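Local coordinates for protein SalCYP truncation (Salinispora tropica, PDB 7ABB) that belongs to the cytochrome P450 family and binds a heme c group within a mainly helical fold, at residues R93-W98 / G204-A209; R77-T82 / R225-T230. All blocks are in the same frame, centred on the assembly; numbering follows the deposited sequence.

In the fold
Both contacts lie on the same side of the chain's centre, with their own centres about 14 Å apart, and the loop in sequence closed by contact 2 encloses contact 1. They meet directly: L95 CD2 of contact 1 packs 3.8 Å from L228 CD2 of contact 2, and T207 OG1 lies 3.6 Å from L229 CD2. Helix 222-235 is thus shared ground, touched by residues of 93-98 and 204-209 and by loop 77-82. Their relation to the heme differs. Contact 2 holds P80 and L81 of the heme pocket, whereas in contact 1 the side chain of L95 is about 6 Å from heme c. R92, just before 93-98, hydrogen-bonds the heme.

Contact 1 of 2, residues R93-W98 / G204-A209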
ATOM      1  N   ARG A  93      -9.433   0.696  17.315  1.00 25.13           N
ATOM      2  CA  ARG A  93     -10.797   0.277  17.643  1.00 27.59           C
ATOM      3  C   ARG A  93     -11.816   1.274  17.109  1.00 27.11           C
ATOM      4  O   ARG A  93     -12.867   0.877  16.592  1.00 30.91           O
ATOM      5  CB  ARG A  93     -10.975   0.095  19.157  1.00 30.45           C
ATOM      6  CG  ARG A  93     -10.293  -1.149  19.698  1.00 35.97           C
ATOM      7  CD  ARG A  93     -10.728  -1.465  21.123  1.00 50.68           C
ATOM      8  NE  ARG A  93     -10.295  -0.435  22.064  1.00 65.19           N
ATOM      9  CZ  ARG A  93      -9.493  -0.635  23.109  1.00 75.38           C
ATOM     10  NH1 ARG A  93      -9.170   0.387  23.893  1.00 74.49           N
ATOM     11  NH2 ARG A  93      -9.023  -1.846  23.388  1.00 79.78           N
ATOM     12  N   ARG A  94     -11.545   2.575  17.263  1.00 27.84           N
ATOM     13  CA  ARG A  94     -12.480   3.587  16.779  1.00 26.93           C
ATOM     14  C   ARG A  94     -12.586   3.565  15.262  1.00 26.46           C
ATOM     15  O   ARG A  94     -13.681   3.743  14.710  1.00 26.84           O
ATOM     16  CB  ARG A  94     -12.055   4.974  17.262  1.00 28.20           C
ATOM     17  CG  ARG A  94     -11.919   5.109  18.794  1.00 34.22           C
ATOM     18  CD  ARG A  94     -12.974   5.911  19.376  1.00 38.13           C
ATOM     19  NE  ARG A  94     -12.868   6.009  20.836  1.00 45.85           N
ATOM     20  CZ  ARG A  94     -13.902   6.252  21.629  1.00 64.39           C
ATOM     21  NH1 ARG A  94     -15.111   6.418  21.110  1.00 60.98           N
ATOM     22  NH2 ARG A  94     -13.724   6.324  22.942  1.00 65.25           N
ATOM     23  N   LEU A  95     -11.459   3.372  14.570  1.00 23.92           N
ATOM     24  CA  LEU A  95     -11.426   3.420  13.108  1.00 23.28           C
ATOM     25  C   LEU A  95     -12.006   2.174  12.456  1.00 26.84           C
ATOM     26  O   LEU A  95     -12.419   2.233  11.289  1.00 25.06           O
ATOM     27  CB  LEU A  95      -9.981   3.590  12.643  1.00 21.59           C
ATOM     28  CG  LEU A  95      -9.351   4.958  12.892  1.00 24.57           C
ATOM     29  CD1 LEU A  95      -7.841   4.876  12.809  1.00 23.85           C
ATOM     30  CD2 LEU A  95      -9.900   5.970  11.890  1.00 29.74           C
ATOM     31  N   ALA A  96     -12.054   1.059  13.179  1.00 24.95           N
ATOM     32  CA  ALA A  96     -12.237  -0.249  12.560  1.00 24.46           C
ATOM     33  C   ALA A  96     -13.477  -0.302  11.674  1.00 24.42           C
ATOM     34  O   ALA A  96     -13.431  -0.873  10.576  1.00 24.04           O
ATOM     35  CB  ALA A  96     -12.290  -1.330  13.646  1.00 25.42           C
ATOM     36  N   ALA A  97     -14.587   0.295  12.116  1.00 24.92           N
ATOM     37  CA  ALA A  97     -15.852   0.162  11.398  1.00 26.97           C
ATOM     38  C   ALA A  97     -15.768   0.682   9.970  1.00 25.87           C
ATOM     39  O   ALA A  97     -16.538   0.245   9.101  1.00 26.32           O
ATOM     40  CB  ALA A  97     -16.970   0.911  12.130  1.00 30.22           C
ATOM     41  N   TRP A  98     -14.881   1.635   9.703  1.00 22.84           N
ATOM     42  CA  TRP A  98     -14.825   2.234   8.382  1.00 22.16           C
ATOM     43  C   TRP A  98     -13.936   1.444   7.437  1.00 22.36           C
ATOM     44  O   TRP A  98     -13.836   1.809   6.261  1.00 24.04           O
ATOM     45  CB  TRP A  98     -14.326   3.678   8.453  1.00 22.03           C
ATOM     46  CG  TRP A  98     -15.421   4.655   8.832  1.00 22.72           C
ATOM     47  CD1 TRP A  98     -16.210   5.380   7.981  1.00 23.44           C
ATOM     48  CD2 TRP A  98     -15.855   4.990  10.155  1.00 26.62           C
ATOM     49  NE1 TRP A  98     -17.091   6.151   8.685  1.00 25.57           N
ATOM     50  CE2 TRP A  98     -16.898   5.923  10.028  1.00 28.86           C
ATOM     51  CE3 TRP A  98     -15.459   4.588  11.439  1.00 27.26           C
ATOM     52  CZ2 TRP A  98     -17.549   6.462  11.131  1.00 26.21           C
ATOM     53  CZ3 TRP A  98     -16.102   5.117  12.515  1.00 26.09           C
ATOM     54  CH2 TRP A  98     -17.146   6.053  12.363  1.00 29.74           C
ATOM     55  N   GLY A 204     -22.533   8.920  10.044  1.00 29.31           N
ATOM     56  CA  GLY A 204     -21.834   7.894   9.295  1.00 27.79           C
ATOM     57  C   GLY A 204     -20.554   8.353   8.632  1.00 26.36           C
ATOM     58  O   GLY A 204     -19.749   7.507   8.205  1.00 27.70           O
ATOM     59  N   ASP A 205     -20.348   9.658   8.523  1.00 25.31           N
ATOM     60  CA  ASP A 205     -19.129  10.218   7.962  1.00 24.06           C
ATOM     61  C   ASP A 205     -17.987  10.086   8.964  1.00 22.38           C
ATOM     62  O   ASP A 205     -18.159  10.417  10.135  1.00 25.34           O
ATOM     63  CB  ASP A 205     -19.387  11.687   7.636  1.00 24.97           C
ATOM     64  CG  ASP A 205     -18.143  12.441   7.263  1.00 25.46           C
ATOM     65  OD1 ASP A 205     -17.600  12.164   6.174  1.00 28.10           O
ATOM     66  OD2 ASP A 205     -17.736  13.339   8.033  1.00 26.39           O
ATOM     67  N   LEU A 206     -16.817   9.623   8.488  1.00 23.00           N
ATOM     68  CA  LEU A 206     -15.703   9.345   9.398  1.00 22.29           C
ATOM     69  C   LEU A 206     -15.312  10.587  10.191  1.00 24.74           C
ATOM     70  O   LEU A 206     -15.246  10.549  11.424  1.00 25.31           O
ATOM     71  CB  LEU A 206     -14.506   8.800   8.610  1.00 22.94           C
ATOM     72  CG  LEU A 206     -13.219   8.665   9.418  1.00 23.29           C
ATOM     73  CD1 LEU A 206     -13.398   7.705  10.592  1.00 27.78           C
ATOM     74  CD2 LEU A 206     -12.078   8.168   8.524  1.00 23.60           C
ATOM     75  N   THR A 207     -15.029  11.700   9.504  1.00 25.59           N
ATOM     76  CA  THR A 207     -14.590  12.904  10.212  1.00 24.47           C
ATOM     77  C   THR A 207     -15.635  13.360  11.231  1.00 25.69           C
ATOM     78  O   THR A 207     -15.295  13.753  12.355  1.00 26.58           O
ATOM     79  CB  THR A 207     -14.290  14.029   9.218  1.00 24.64           C
ATOM     80  OG1 THR A 207     -13.283  13.593   8.300  1.00 25.38           O
ATOM     81  CG2 THR A 207     -13.816  15.298   9.939  1.00 30.54           C
ATOM     82  N   SER A 208     -16.910  13.335  10.845  1.00 27.76           N
ATOM     83  CA  SER A 208     -17.975  13.730  11.756  1.00 28.36           C
ATOM     84  C   SER A 208     -17.993  12.850  12.996  1.00 28.15           C
ATOM     85  O   SER A 208     -18.197  13.341  14.110  1.00 29.71           O
ATOM     86  CB  SER A 208     -19.333  13.673  11.046  1.00 28.70           C
ATOM     87  OG  SER A 208     -19.348  14.490   9.879  1.00 29.18           O
ATOM     88  N   ALA A 209     -17.760  11.546  12.819  1.00 29.16           N
ATOM     89  CA  ALA A 209     -17.753  10.633  13.950  1.00 30.04           C
ATOM     90  C   ALA A 209     -16.676  11.022  14.946  1.00 27.93           C
ATOM     91  O   ALA A 209     -16.881  10.921  16.161  1.00 30.69           O
ATOM     92  CB  ALA A 209     -17.539   9.194  13.469  1.00 27.65           C
TER
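The indole of W98 carries this contact, and both its polar and apolar parts meet segment 204-209. The polar part is one hydrogen bond: W98 NE1 donates to G204 O over 3.0 Å. The N-H...O angle of 149° shows a moderate bend, while the acceptor stays close to the ring plane, as expected for an indole N-H used at the ring edge.

Apolar packing supplies the rest. L206 CD1 sits above the six-membered ring of W98, 3.9 Å from its centroid and 18° off the normal, which is the geometry of a CH-pi contact. With L206 CG anti to the backbone N (chi1 171°), the branch that carries CD1 starts out beside the carbonyl carbon, and CD1 reaches the ring face. The same methyl touches L95 CD2 at 4.1 Å, so one atom joins the ring face to the preceding helix. At the far end of the indole, W98 CH2 comes within 3.4 Å of A209 CB, a close approach that is oblique to the ring. W213 also packs on L95, W98 and L206.

The first turn of the helix that carries L206 and A209 is capped by D205, the residue after G204. Its OD2 accepts from S208 N at 2.9 Å and from S208 OG at 2.7 Å, and R197 of helix 182-199 adds a salt bridge to the same oxygen.

The arrangement is a tryptophan in the short 3-10 segment that follows helix 86-95, packed on the capped first turn of helix 206-210; in P450 nomenclature these helices are probably C and H.

Contact 2 of 2, residues R77-T82 / R225-T230; sequences RWIPLT and RESLLT. With HEC (heme c), chain B.
S227 OG is gripped by two backbone groups of loop 77-82, donating to R77 O over 3.0 Å and accepting from I79 N over 2.9 Å. The second bond is nearly straight, with an N-H...O angle of 169°. OG is anti to its own backbone N (chi1 -178°), which carries the hydroxyl off helix 222-235 into the gap between the two loop groups. The fold is that of a cytochrome P450, in which 77-82 probably belongs to the B-C loop and helix 222-235 to the first half of helix I.

The loop has its own internal ties. W78 N donates to T82 OG1 at 2.9 Å, and the backbone bond from T82 N to W78 O closes the turn, which contains a cis peptide bond between I79 and P80. R77, although poorly ordered, reaches D224 of helix 222-235 through a salt bridge.

Apolar contacts flank the serine. On one side, W78 CZ3 meets T230 CG2 at 3.9 Å, the two side chains crossing obliquely, and F183 of helix 182-199 packs on both residues. I79 instead lies over the backbone of 227-228, its CG1 beside S227 and its CG2 facing L228 CB, while W91 of helix 86-95 also packs on it.

The middle of this turn borders heme c. P80 CG lies 3.7 Å from the carboxylate carbon CGD of one propionate, and L81 CA approaches O2D of that group to 3.3 Å. P80 O is hydrogen-bonded to H88 of helix 86-95. I79 O is buried with no conventional hydrogen-bond partner in the model, but L228 CA points its hydrogen at it, with CA and O 3.5 Å apart and an angle of 168° at the hydrogen.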
ATOM      1  N   ARG A  77       4.265  12.966  14.864  1.00 64.13           N
ATOM      2  CA  ARG A  77       3.058  12.295  15.345  1.00 54.14           C
ATOM      3  C   ARG A  77       2.106  12.108  14.162  1.00 50.02           C
ATOM      4  O   ARG A  77       1.332  13.004  13.816  1.00 58.92           O
ATOM      5  CB  ARG A  77       2.419  13.103  16.466  1.00 56.62           C
ATOM      6  CG  ARG A  77       1.205  12.457  17.108  1.00 51.13           C
ATOM      7  CD  ARG A  77       0.677  13.333  18.242  1.00 60.39           C
ATOM      8  NE  ARG A  77      -0.613  12.861  18.739  1.00 64.12           N
ATOM      9  CZ  ARG A  77      -0.776  12.041  19.772  1.00 67.68           C
ATOM     10  NH1 ARG A  77       0.274  11.589  20.449  1.00 66.45           N
ATOM     11  NH2 ARG A  77      -1.998  11.671  20.132  1.00 70.67           N
ATOM     12  N   TRP A  78       2.170  10.935  13.544  1.00 39.40           N
ATOM     13  CA  TRP A  78       1.308  10.583  12.420  1.00 35.85           C
ATOM     14  C   TRP A  78       0.316   9.536  12.916  1.00 31.76           C
ATOM     15  O   TRP A  78       0.684   8.380  13.141  1.00 39.54           O
ATOM     16  CB  TRP A  78       2.124  10.053  11.240  1.00 34.10           C
ATOM     17  CG  TRP A  78       3.149  11.019  10.713  1.00 47.30           C
ATOM     18  CD1 TRP A  78       4.387  11.262  11.230  1.00 60.40           C
ATOM     19  CD2 TRP A  78       3.026  11.862   9.561  1.00 53.46           C
ATOM     20  NE1 TRP A  78       5.042  12.202  10.474  1.00 62.96           N
ATOM     21  CE2 TRP A  78       4.227  12.588   9.444  1.00 59.45           C
ATOM     22  CE3 TRP A  78       2.019  12.073   8.619  1.00 46.35           C
ATOM     23  CZ2 TRP A  78       4.448  13.505   8.423  1.00 58.16           C
ATOM     24  CZ3 TRP A  78       2.241  12.989   7.605  1.00 50.97           C
ATOM     25  CH2 TRP A  78       3.443  13.693   7.515  1.00 55.80           C
ATOM     26  N   ILE A  79      -0.930   9.946  13.089  1.00 29.63           N
ATOM     27  CA  ILE A  79      -1.955   9.064  13.648  1.00 27.84           C
ATOM     28  C   ILE A  79      -2.473   8.146  12.546  1.00 31.06           C
ATOM     29  O   ILE A  79      -2.974   8.653  11.526  1.00 27.79           O
ATOM     30  CB  ILE A  79      -3.096   9.888  14.233  1.00 33.80           C
ATOM     31  CG1 ILE A  79      -2.593  10.790  15.367  1.00 46.20           C
ATOM     32  CG2 ILE A  79      -4.231   8.977  14.696  1.00 32.31           C
ATOM     33  CD1 ILE A  79      -2.274  10.057  16.634  1.00 41.97           C
ATOM     34  N   PRO A  80      -2.472   6.821  12.740  1.00 29.07           N
ATOM     35  CA  PRO A  80      -2.003   6.035  13.891  1.00 25.46           C
ATOM     36  C   PRO A  80      -0.621   5.412  13.711  1.00 33.29           C
ATOM     37  O   PRO A  80      -0.207   4.614  14.535  1.00 27.37           O
ATOM     38  CB  PRO A  80      -3.050   4.938  13.993  1.00 25.88           C
ATOM     39  CG  PRO A  80      -3.433   4.678  12.551  1.00 30.10           C
ATOM     40  CD  PRO A  80      -3.267   5.994  11.815  1.00 32.08           C
ATOM     41  N   LEU A  81       0.073   5.790  12.636  1.00 28.62           N
ATOM     42  CA  LEU A  81       1.263   5.066  12.193  1.00 30.43           C
ATOM     43  C   LEU A  81       2.384   5.073  13.238  1.00 35.54           C
ATOM     44  O   LEU A  81       3.082   4.063  13.414  1.00 32.69           O
ATOM     45  CB  LEU A  81       1.736   5.682  10.878  1.00 40.50           C
ATOM     46  CG  LEU A  81       2.781   4.968  10.023  1.00 44.15           C
ATOM     47  CD1 LEU A  81       2.359   3.552   9.629  1.00 33.41           C
ATOM     48  CD2 LEU A  81       3.038   5.816   8.787  1.00 47.78           C
ATOM     49  N   THR A  82       2.591   6.197  13.923  1.00 30.23           N
ATOM     50  CA  THR A  82       3.754   6.388  14.783  1.00 31.15           C
ATOM     51  C   THR A  82       3.408   6.370  16.263  1.00 37.34           C
ATOM     52  O   THR A  82       4.236   6.766  17.093  1.00 36.59           O
ATOM     53  CB  THR A  82       4.465   7.699  14.442  1.00 42.16           C
ATOM     54  OG1 THR A  82       3.646   8.808  14.821  1.00 46.18           O
ATOM     55  CG2 THR A  82       4.755   7.777  12.960  1.00 50.70           C
ATOM     56  N   ARG A 225      -7.067  14.881  14.535  1.00 33.53           N
ATOM     57  CA  ARG A 225      -7.993  14.712  13.416  1.00 34.73           C
ATOM     58  C   ARG A 225      -7.302  15.001  12.097  1.00 27.04           C
ATOM     59  O   ARG A 225      -7.418  14.238  11.138  1.00 26.75           O
ATOM     60  CB  ARG A 225      -9.204  15.638  13.549  1.00 44.70           C
ATOM     61  CG  ARG A 225     -10.273  15.113  14.453  1.00 43.30           C
ATOM     62  CD  ARG A 225     -11.521  15.990  14.498  1.00 36.83           C
ATOM     63  NE  ARG A 225     -12.286  15.578  15.665  1.00 35.06           N
ATOM     64  CZ  ARG A 225     -12.155  16.086  16.877  1.00 35.17           C
ATOM     65  NH1 ARG A 225     -11.356  17.122  17.102  1.00 47.24           N
ATOM     66  NH2 ARG A 225     -12.877  15.594  17.869  1.00 46.47           N
ATOM     67  N   GLU A 226      -6.598  16.128  12.032  1.00 33.24           N
ATOM     68  CA  GLU A 226      -5.899  16.490  10.809  1.00 29.22           C
ATOM     69  C   GLU A 226      -4.784  15.503  10.514  1.00 29.76           C
ATOM     70  O   GLU A 226      -4.552  15.138   9.358  1.00 27.78           O
ATOM     71  CB  GLU A 226      -5.351  17.911  10.945  1.00 32.01           C
ATOM     72  CG  GLU A 226      -6.437  18.946  11.056  1.00 36.01           C
ATOM     73  CD  GLU A 226      -5.903  20.305  11.441  1.00 46.33           C
ATOM     74  OE1 GLU A 226      -4.715  20.567  11.163  1.00 52.46           O
ATOM     75  OE2 GLU A 226      -6.668  21.113  12.014  1.00 44.60           O
ATOM     76  N   SER A 227      -4.078  15.057  11.554  1.00 29.65           N
ATOM     77  CA  SER A 227      -3.050  14.044  11.337  1.00 29.97           C
ATOM     78  C   SER A 227      -3.642  12.776  10.730  1.00 26.17           C
ATOM     79  O   SER A 227      -3.145  12.260   9.717  1.00 26.10           O
ATOM     80  CB  SER A 227      -2.352  13.738  12.655  1.00 31.81           C
ATOM     81  OG  SER A 227      -1.333  12.790  12.444  1.00 30.49           O
ATOM     82  N   LEU A 228      -4.726  12.267  11.325  1.00 28.43           N
ATOM     83  CA  LEU A 228      -5.368  11.062  10.806  1.00 23.86           C
ATOM     84  C   LEU A 228      -5.726  11.210   9.331  1.00 23.78           C
ATOM     85  O   LEU A 228      -5.406  10.347   8.511  1.00 24.09           O
ATOM     86  CB  LEU A 228      -6.621  10.748  11.624  1.00 28.43           C
ATOM     87  CG  LEU A 228      -7.507   9.632  11.060  1.00 26.71           C
ATOM     88  CD1 LEU A 228      -6.795   8.283  11.077  1.00 25.64           C
ATOM     89  CD2 LEU A 228      -8.818   9.576  11.834  1.00 29.86           C
ATOM     90  N   LEU A 229      -6.405  12.304   8.989  1.00 22.80           N
ATOM     91  CA  LEU A 229      -6.846  12.513   7.614  1.00 23.89           C
ATOM     92  C   LEU A 229      -5.662  12.620   6.672  1.00 23.87           C
ATOM     93  O   LEU A 229      -5.717  12.127   5.543  1.00 23.54           O
ATOM     94  CB  LEU A 229      -7.717  13.776   7.536  1.00 25.11           C
ATOM     95  CG  LEU A 229      -9.081  13.618   8.213  1.00 25.09           C
ATOM     96  CD1 LEU A 229      -9.829  14.963   8.271  1.00 29.11           C
ATOM     97  CD2 LEU A 229      -9.930  12.578   7.495  1.00 24.25           C
ATOM     98  N   THR A 230      -4.577  13.250   7.127  1.00 26.31           N
ATOM     99  CA  THR A 230      -3.367  13.319   6.313  1.00 24.67           C
ATOM    100  C   THR A 230      -2.791  11.929   6.072  1.00 26.64           C
ATOM    101  O   THR A 230      -2.403  11.594   4.948  1.00 24.32           O
ATOM    102  CB  THR A 230      -2.332  14.220   6.990  1.00 30.42           C
ATOM    103  OG1 THR A 230      -2.915  15.510   7.217  1.00 31.39           O
ATOM    104  CG2 THR A 230      -1.098  14.388   6.117  1.00 39.81           C
TER
HETATM  105 FE   HEC B 501      -1.817   0.417   4.233  1.00 17.53          FE
HETATM  106  CHA HEC B 501      -0.287   0.572   7.311  1.00 17.86           C
HETATM  107  CHB HEC B 501       0.676  -1.680   3.174  1.00 15.28           C
HETATM  108  CHC HEC B 501      -3.347   0.216   1.170  1.00 16.76           C
HETATM  109  CHD HEC B 501      -4.077   2.784   5.175  1.00 18.73           C
HETATM  110  NA  HEC B 501      -0.155  -0.365   5.064  1.00 17.11           N
HETATM  111  C1A HEC B 501       0.299  -0.228   6.376  1.00 17.29           C
HETATM  112  C2A HEC B 501       1.483  -1.027   6.615  1.00 18.43           C
HETATM  113  C3A HEC B 501       1.725  -1.655   5.450  1.00 18.94           C
HETATM  114  C4A HEC B 501       0.729  -1.255   4.486  1.00 15.59           C
HETATM  115  CMA HEC B 501       2.877  -2.620   5.119  1.00 17.97           C
HETATM  116  CAA HEC B 501       2.275  -1.164   7.964  1.00 17.31           C
HETATM  117  CBA HEC B 501       3.367  -0.117   8.150  1.00 21.19           C
HETATM  118  CGA HEC B 501       4.104  -0.371   9.454  1.00 19.03           C
HETATM  119  O1A HEC B 501       4.944   0.503   9.768  1.00 23.43           O
HETATM  120  O2A HEC B 501       3.831  -1.411  10.109  1.00 19.20           O
HETATM  121  NB  HEC B 501      -1.389  -0.494   2.494  1.00 15.88           N
HETATM  122  C1B HEC B 501      -0.334  -1.360   2.268  1.00 17.42           C
HETATM  123  C2B HEC B 501      -0.483  -1.881   0.942  1.00 17.41           C
HETATM  124  C3B HEC B 501      -1.608  -1.376   0.403  1.00 16.58           C
HETATM  125  C4B HEC B 501      -2.180  -0.483   1.350  1.00 16.64           C
HETATM  126  CMB HEC B 501       0.530  -2.891   0.367  1.00 18.92           C
HETATM  127  CAB HEC B 501      -2.270  -1.530  -0.942  1.00 18.96           C
HETATM  128  CBB HEC B 501      -1.813  -2.677  -1.783  1.00 24.71           C
HETATM  129  NC  HEC B 501      -3.391   1.358   3.345  1.00 17.62           N
HETATM  130  C1C HEC B 501      -3.904   1.052   2.106  1.00 17.17           C
HETATM  131  C2C HEC B 501      -5.129   1.781   1.914  1.00 16.81           C
HETATM  132  C3C HEC B 501      -5.365   2.508   3.029  1.00 17.12           C
HETATM  133  C4C HEC B 501      -4.258   2.256   3.923  1.00 17.12           C
HETATM  134  CMC HEC B 501      -5.987   1.678   0.651  1.00 16.62           C
HETATM  135  CAC HEC B 501      -6.493   3.493   3.378  1.00 20.95           C
HETATM  136  CBC HEC B 501      -7.814   3.428   2.611  1.00 42.76           C
HETATM  137  ND  HEC B 501      -2.094   1.478   5.901  1.00 16.02           N
HETATM  138  C1D HEC B 501      -3.118   2.411   6.062  1.00 18.87           C
HETATM  139  C2D HEC B 501      -3.027   2.940   7.386  1.00 19.32           C
HETATM  140  C3D HEC B 501      -1.874   2.287   8.064  1.00 20.45           C
HETATM  141  C4D HEC B 501      -1.359   1.369   7.071  1.00 18.52           C
HETATM  142  CMD HEC B 501      -3.954   4.009   7.977  1.00 20.45           C
HETATM  143  CAD HEC B 501      -1.354   2.518   9.493  1.00 20.74           C
HETATM  144  CBD HEC B 501      -2.024   1.509  10.393  1.00 18.15           C
HETATM  145  CGD HEC B 501      -1.472   1.620  11.801  1.00 23.69           C
HETATM  146  O1D HEC B 501      -2.098   1.074  12.735  1.00 21.43           O
HETATM  147  O2D HEC B 501      -0.412   2.258  11.955  1.00 24.00           O